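Local structure of phosphonomutase (Burkholderia cenocepacia J2315, 4MG4) at residues L121-P126 and R160-F165. The protein belongs to the phosphoenolpyruvate phosphomutase family and folds as a closed eight-stranded parallel beta/alpha barrel of the TIM-barrel clan. Numbering follows the deposited sequence.
Sequences LEDSFP and RTDVFF
Glu122 and Arg160 form a parallel beta bridge at the C-terminal ends of neighbouring strands, 118-122 and 156-160, in a beta/alpha (TIM) barrel. TIM barrels have their active site at this end. The contact is buried, largely polar, and continues into the following loops. Arg160 N donates to Leu121 O at 2.8 Å; the return bond, Asp123 N to Arg160 O, is weak. A water donates to both carbonyl oxygens.

Asp123 ties the loops together, accepting on the syn side of each oxygen. Asp123 OD1 takes Asp162 N at 2.9 Å. Asp123 OD2 takes Thr161 OG1 at 2.8 Å, and also Tyr187 OH from helix 174-190.

Glu122 and Arg160 side chains lie side by side. In both, CG is anti to the backbone N (chi1 -171° and 175°), starting them in the same direction. The carboxylate stacks over one guanidinium face, planes 17° apart. Glu122 OE2 makes a salt bridge to Arg160 NE at 3.4 Å, well out of the guanidinium plane. Arg160 NE instead donates in plane to Asp162 OD1 at 2.8 Å. Glu122 OE2 lies 2.5 Å from Asp162 OD2, the carboxylates nearly perpendicular. Ser124 OG donates to Asp162 OD2 at 3.1 Å, almost in line with the Asp162 CG-OD2 bond.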
ATOM      1  N   LEU A 121       1.858  -4.734  22.185  1.00 10.44           N
ATOM      2  CA  LEU A 121       0.866  -5.722  22.670  1.00 11.30           C
ATOM      3  C   LEU A 121      -0.071  -4.972  23.590  1.00 11.22           C
ATOM      4  O   LEU A 121       0.375  -4.377  24.570  1.00 10.73           O
ATOM      5  CB  LEU A 121       1.565  -6.869  23.428  1.00 11.80           C
ATOM      6  CG  LEU A 121       0.725  -8.011  23.985  1.00 12.81           C
ATOM      7  CD1 LEU A 121       0.003  -8.717  22.856  1.00 13.29           C
ATOM      8  CD2 LEU A 121       1.654  -8.959  24.714  1.00 12.60           C
ATOM      9  N   GLU A 122      -1.354  -4.987  23.263  1.00 11.63           N
ATOM     10  CA  GLU A 122      -2.365  -4.148  23.852  1.00 12.76           C
ATOM     11  C   GLU A 122      -3.260  -4.922  24.830  1.00 12.74           C
ATOM     12  O   GLU A 122      -3.579  -6.113  24.608  1.00 12.30           O
ATOM     13  CB  GLU A 122      -3.206  -3.623  22.673  1.00 16.58           C
ATOM     14  CG  GLU A 122      -4.211  -2.562  22.954  1.00 19.57           C
ATOM     15  CD  GLU A 122      -4.858  -2.070  21.640  1.00 22.09           C
ATOM     16  OE1 GLU A 122      -4.286  -2.406  20.558  1.00 21.05           O
ATOM     17  OE2 GLU A 122      -5.843  -1.287  21.702  1.00 24.86           O
ATOM     18  N   ASP A 123      -3.759  -4.213  25.845  1.00 12.04           N
ATOM     19  CA  ASP A 123      -4.455  -4.814  26.974  1.00 12.55           C
ATOM     20  C   ASP A 123      -5.990  -4.751  26.895  1.00 14.66           C
ATOM     21  O   ASP A 123      -6.650  -4.827  27.906  1.00 15.10           O
ATOM     22  CB  ASP A 123      -3.917  -4.229  28.286  1.00 11.85           C
ATOM     23  CG  ASP A 123      -4.237  -2.771  28.499  1.00 11.69           C
ATOM     24  OD1 ASP A 123      -4.814  -2.105  27.608  1.00 11.13           O
ATOM     25  OD2 ASP A 123      -3.846  -2.281  29.580  1.00 11.87           O
ATOM     26  N   SER A 124      -6.524  -4.641  25.688  1.00 16.18           N
ATOM     27  CA  SER A 124      -7.952  -4.573  25.502  1.00 18.60           C
ATOM     28  C   SER A 124      -8.437  -5.830  24.787  1.00 20.11           C
ATOM     29  O   SER A 124      -7.686  -6.557  24.114  1.00 17.79           O
ATOM     30  CB  SER A 124      -8.326  -3.328  24.721  1.00 21.44           C
ATOM     31  OG  SER A 124      -7.704  -3.361  23.462  1.00 24.29           O
ATOM     32  N   PHE A 125      -9.709  -6.120  25.042  1.00 24.01           N
ATOM     33  CA  PHE A 125     -10.415  -7.195  24.313  1.00 26.90           C
ATOM     34  C   PHE A 125     -10.823  -6.722  22.938  1.00 31.38           C
ATOM     35  O   PHE A 125     -11.425  -5.653  22.791  1.00 35.73           O
ATOM     36  CB  PHE A 125     -11.684  -7.622  25.038  1.00 25.51           C
ATOM     37  CG  PHE A 125     -11.468  -8.380  26.287  1.00 24.38           C
ATOM     38  CD1 PHE A 125     -11.108  -9.728  26.242  1.00 24.85           C
ATOM     39  CD2 PHE A 125     -11.697  -7.779  27.517  1.00 23.67           C
ATOM     40  CE1 PHE A 125     -10.913 -10.411  27.424  1.00 26.46           C
ATOM     41  CE2 PHE A 125     -11.513  -8.474  28.699  1.00 25.11           C
ATOM     42  CZ  PHE A 125     -11.116  -9.794  28.642  1.00 25.63           C
ATOM     43  N   PRO A 126     -10.480  -7.488  21.907  1.00 35.89           N
ATOM     44  CA  PRO A 126     -11.017  -7.108  20.611  1.00 39.32           C
ATOM     45  C   PRO A 126     -12.556  -7.279  20.538  1.00 39.86           C
ATOM     46  O   PRO A 126     -13.178  -6.539  19.794  1.00 42.94           O
ATOM     47  CB  PRO A 126     -10.262  -8.011  19.623  1.00 39.27           C
ATOM     48  CG  PRO A 126      -9.733  -9.137  20.429  1.00 38.41           C
ATOM     49  CD  PRO A 126      -9.567  -8.641  21.831  1.00 35.98           C
ATOM     50  N   ARG A 160       1.064  -1.765  25.443  1.00  9.49           N
ATOM     51  CA  ARG A 160       0.110  -0.707  25.249  1.00  9.92           C
ATOM     52  C   ARG A 160      -1.022  -0.862  26.243  1.00 10.19           C
ATOM     53  O   ARG A 160      -1.579  -1.947  26.407  1.00 10.95           O
ATOM     54  CB  ARG A 160      -0.471  -0.834  23.848  1.00 10.69           C
ATOM     55  CG  ARG A 160      -1.576   0.160  23.614  1.00 11.46           C
ATOM     56  CD  ARG A 160      -2.015   0.201  22.162  1.00 11.80           C
ATOM     57  NE  ARG A 160      -3.278   0.894  22.042  1.00 13.16           N
ATOM     58  CZ  ARG A 160      -3.733   1.479  20.916  1.00 16.46           C
ATOM     59  NH1 ARG A 160      -2.994   1.485  19.810  1.00 16.86           N
ATOM     60  NH2 ARG A 160      -4.920   2.094  20.926  1.00 17.71           N
ATOM     61  N   THR A 161      -1.318   0.207  26.944  1.00 10.30           N
ATOM     62  CA  THR A 161      -2.485   0.231  27.829  1.00 10.78           C
ATOM     63  C   THR A 161      -3.498   1.216  27.293  1.00 12.05           C
ATOM     64  O   THR A 161      -3.127   2.316  26.860  1.00 12.37           O
ATOM     65  CB  THR A 161      -2.170   0.521  29.315  1.00 10.71           C
ATOM     66  OG1 THR A 161      -3.381   0.404  30.055  1.00 10.99           O
ATOM     67  CG2 THR A 161      -1.551   1.869  29.568  1.00 10.70           C
ATOM     68  N   ASP A 162      -4.759   0.793  27.269  1.00 12.07           N
ATOM     69  CA  ASP A 162      -5.821   1.645  26.754  1.00 13.08           C
ATOM     70  C   ASP A 162      -6.573   2.458  27.795  1.00 13.65           C
ATOM     71  O   ASP A 162      -7.631   3.000  27.477  1.00 15.30           O
ATOM     72  CB  ASP A 162      -6.748   0.804  25.913  1.00 14.45           C
ATOM     73  CG  ASP A 162      -6.168   0.467  24.555  1.00 15.21           C
ATOM     74  OD1 ASP A 162      -5.232   1.126  24.063  1.00 17.06           O
ATOM     75  OD2 ASP A 162      -6.680  -0.480  23.938  1.00 20.49           O
ATOM     76  N   VAL A 163      -6.041   2.596  29.006  1.00 13.02           N
ATOM     77  CA  VAL A 163      -6.732   3.340  30.076  1.00 13.42           C
ATOM     78  C   VAL A 163      -7.170   4.701  29.593  1.00 14.85           C
ATOM     79  O   VAL A 163      -8.334   5.104  29.825  1.00 15.07           O
ATOM     80  CB  VAL A 163      -5.862   3.474  31.346  1.00 13.42           C
ATOM     81  CG1 VAL A 163      -6.492   4.426  32.384  1.00 13.48           C
ATOM     82  CG2 VAL A 163      -5.679   2.112  31.966  1.00 13.59           C
ATOM     83  N   PHE A 164      -6.251   5.455  28.993  1.00 14.21           N
ATOM     84  CA  PHE A 164      -6.581   6.831  28.578  1.00 14.92           C
ATOM     85  C   PHE A 164      -7.288   6.816  27.241  1.00 16.46           C
ATOM     86  O   PHE A 164      -8.152   7.649  26.985  1.00 16.43           O
ATOM     87  CB  PHE A 164      -5.318   7.728  28.529  1.00 14.71           C
ATOM     88  CG  PHE A 164      -4.896   8.261  29.864  1.00 15.01           C
ATOM     89  CD1 PHE A 164      -5.485   9.368  30.417  1.00 15.92           C
ATOM     90  CD2 PHE A 164      -3.929   7.662  30.560  1.00 14.87           C
ATOM     91  CE1 PHE A 164      -5.074   9.834  31.657  1.00 15.50           C
ATOM     92  CE2 PHE A 164      -3.463   8.143  31.787  1.00 15.37           C
ATOM     93  CZ  PHE A 164      -4.066   9.234  32.338  1.00 15.36           C
ATOM     94  N   PHE A 165      -6.934   5.863  26.392  1.00 15.41           N
ATOM     95  CA  PHE A 165      -7.360   5.791  25.010  1.00 16.46           C
ATOM     96  C   PHE A 165      -8.891   5.618  24.951  1.00 17.32           C
ATOM     97  O   PHE A 165      -9.564   6.236  24.102  1.00 18.22           O
ATOM     98  CB  PHE A 165      -6.684   4.585  24.319  1.00 17.21           C
ATOM     99  CG  PHE A 165      -7.041   4.468  22.850  1.00 19.18           C
ATOM    100  CD1 PHE A 165      -6.538   5.407  21.977  1.00 20.24           C
ATOM    101  CD2 PHE A 165      -7.850   3.445  22.386  1.00 21.89           C
ATOM    102  CE1 PHE A 165      -6.864   5.350  20.636  1.00 22.71           C
ATOM    103  CE2 PHE A 165      -8.188   3.386  21.033  1.00 23.27           C
ATOM    104  CZ  PHE A 165      -7.680   4.338  20.176  1.00 21.36           C
TER
HETATM  105  O   HOH W   1      -0.480  -4.756  27.127  1.00 11.36           O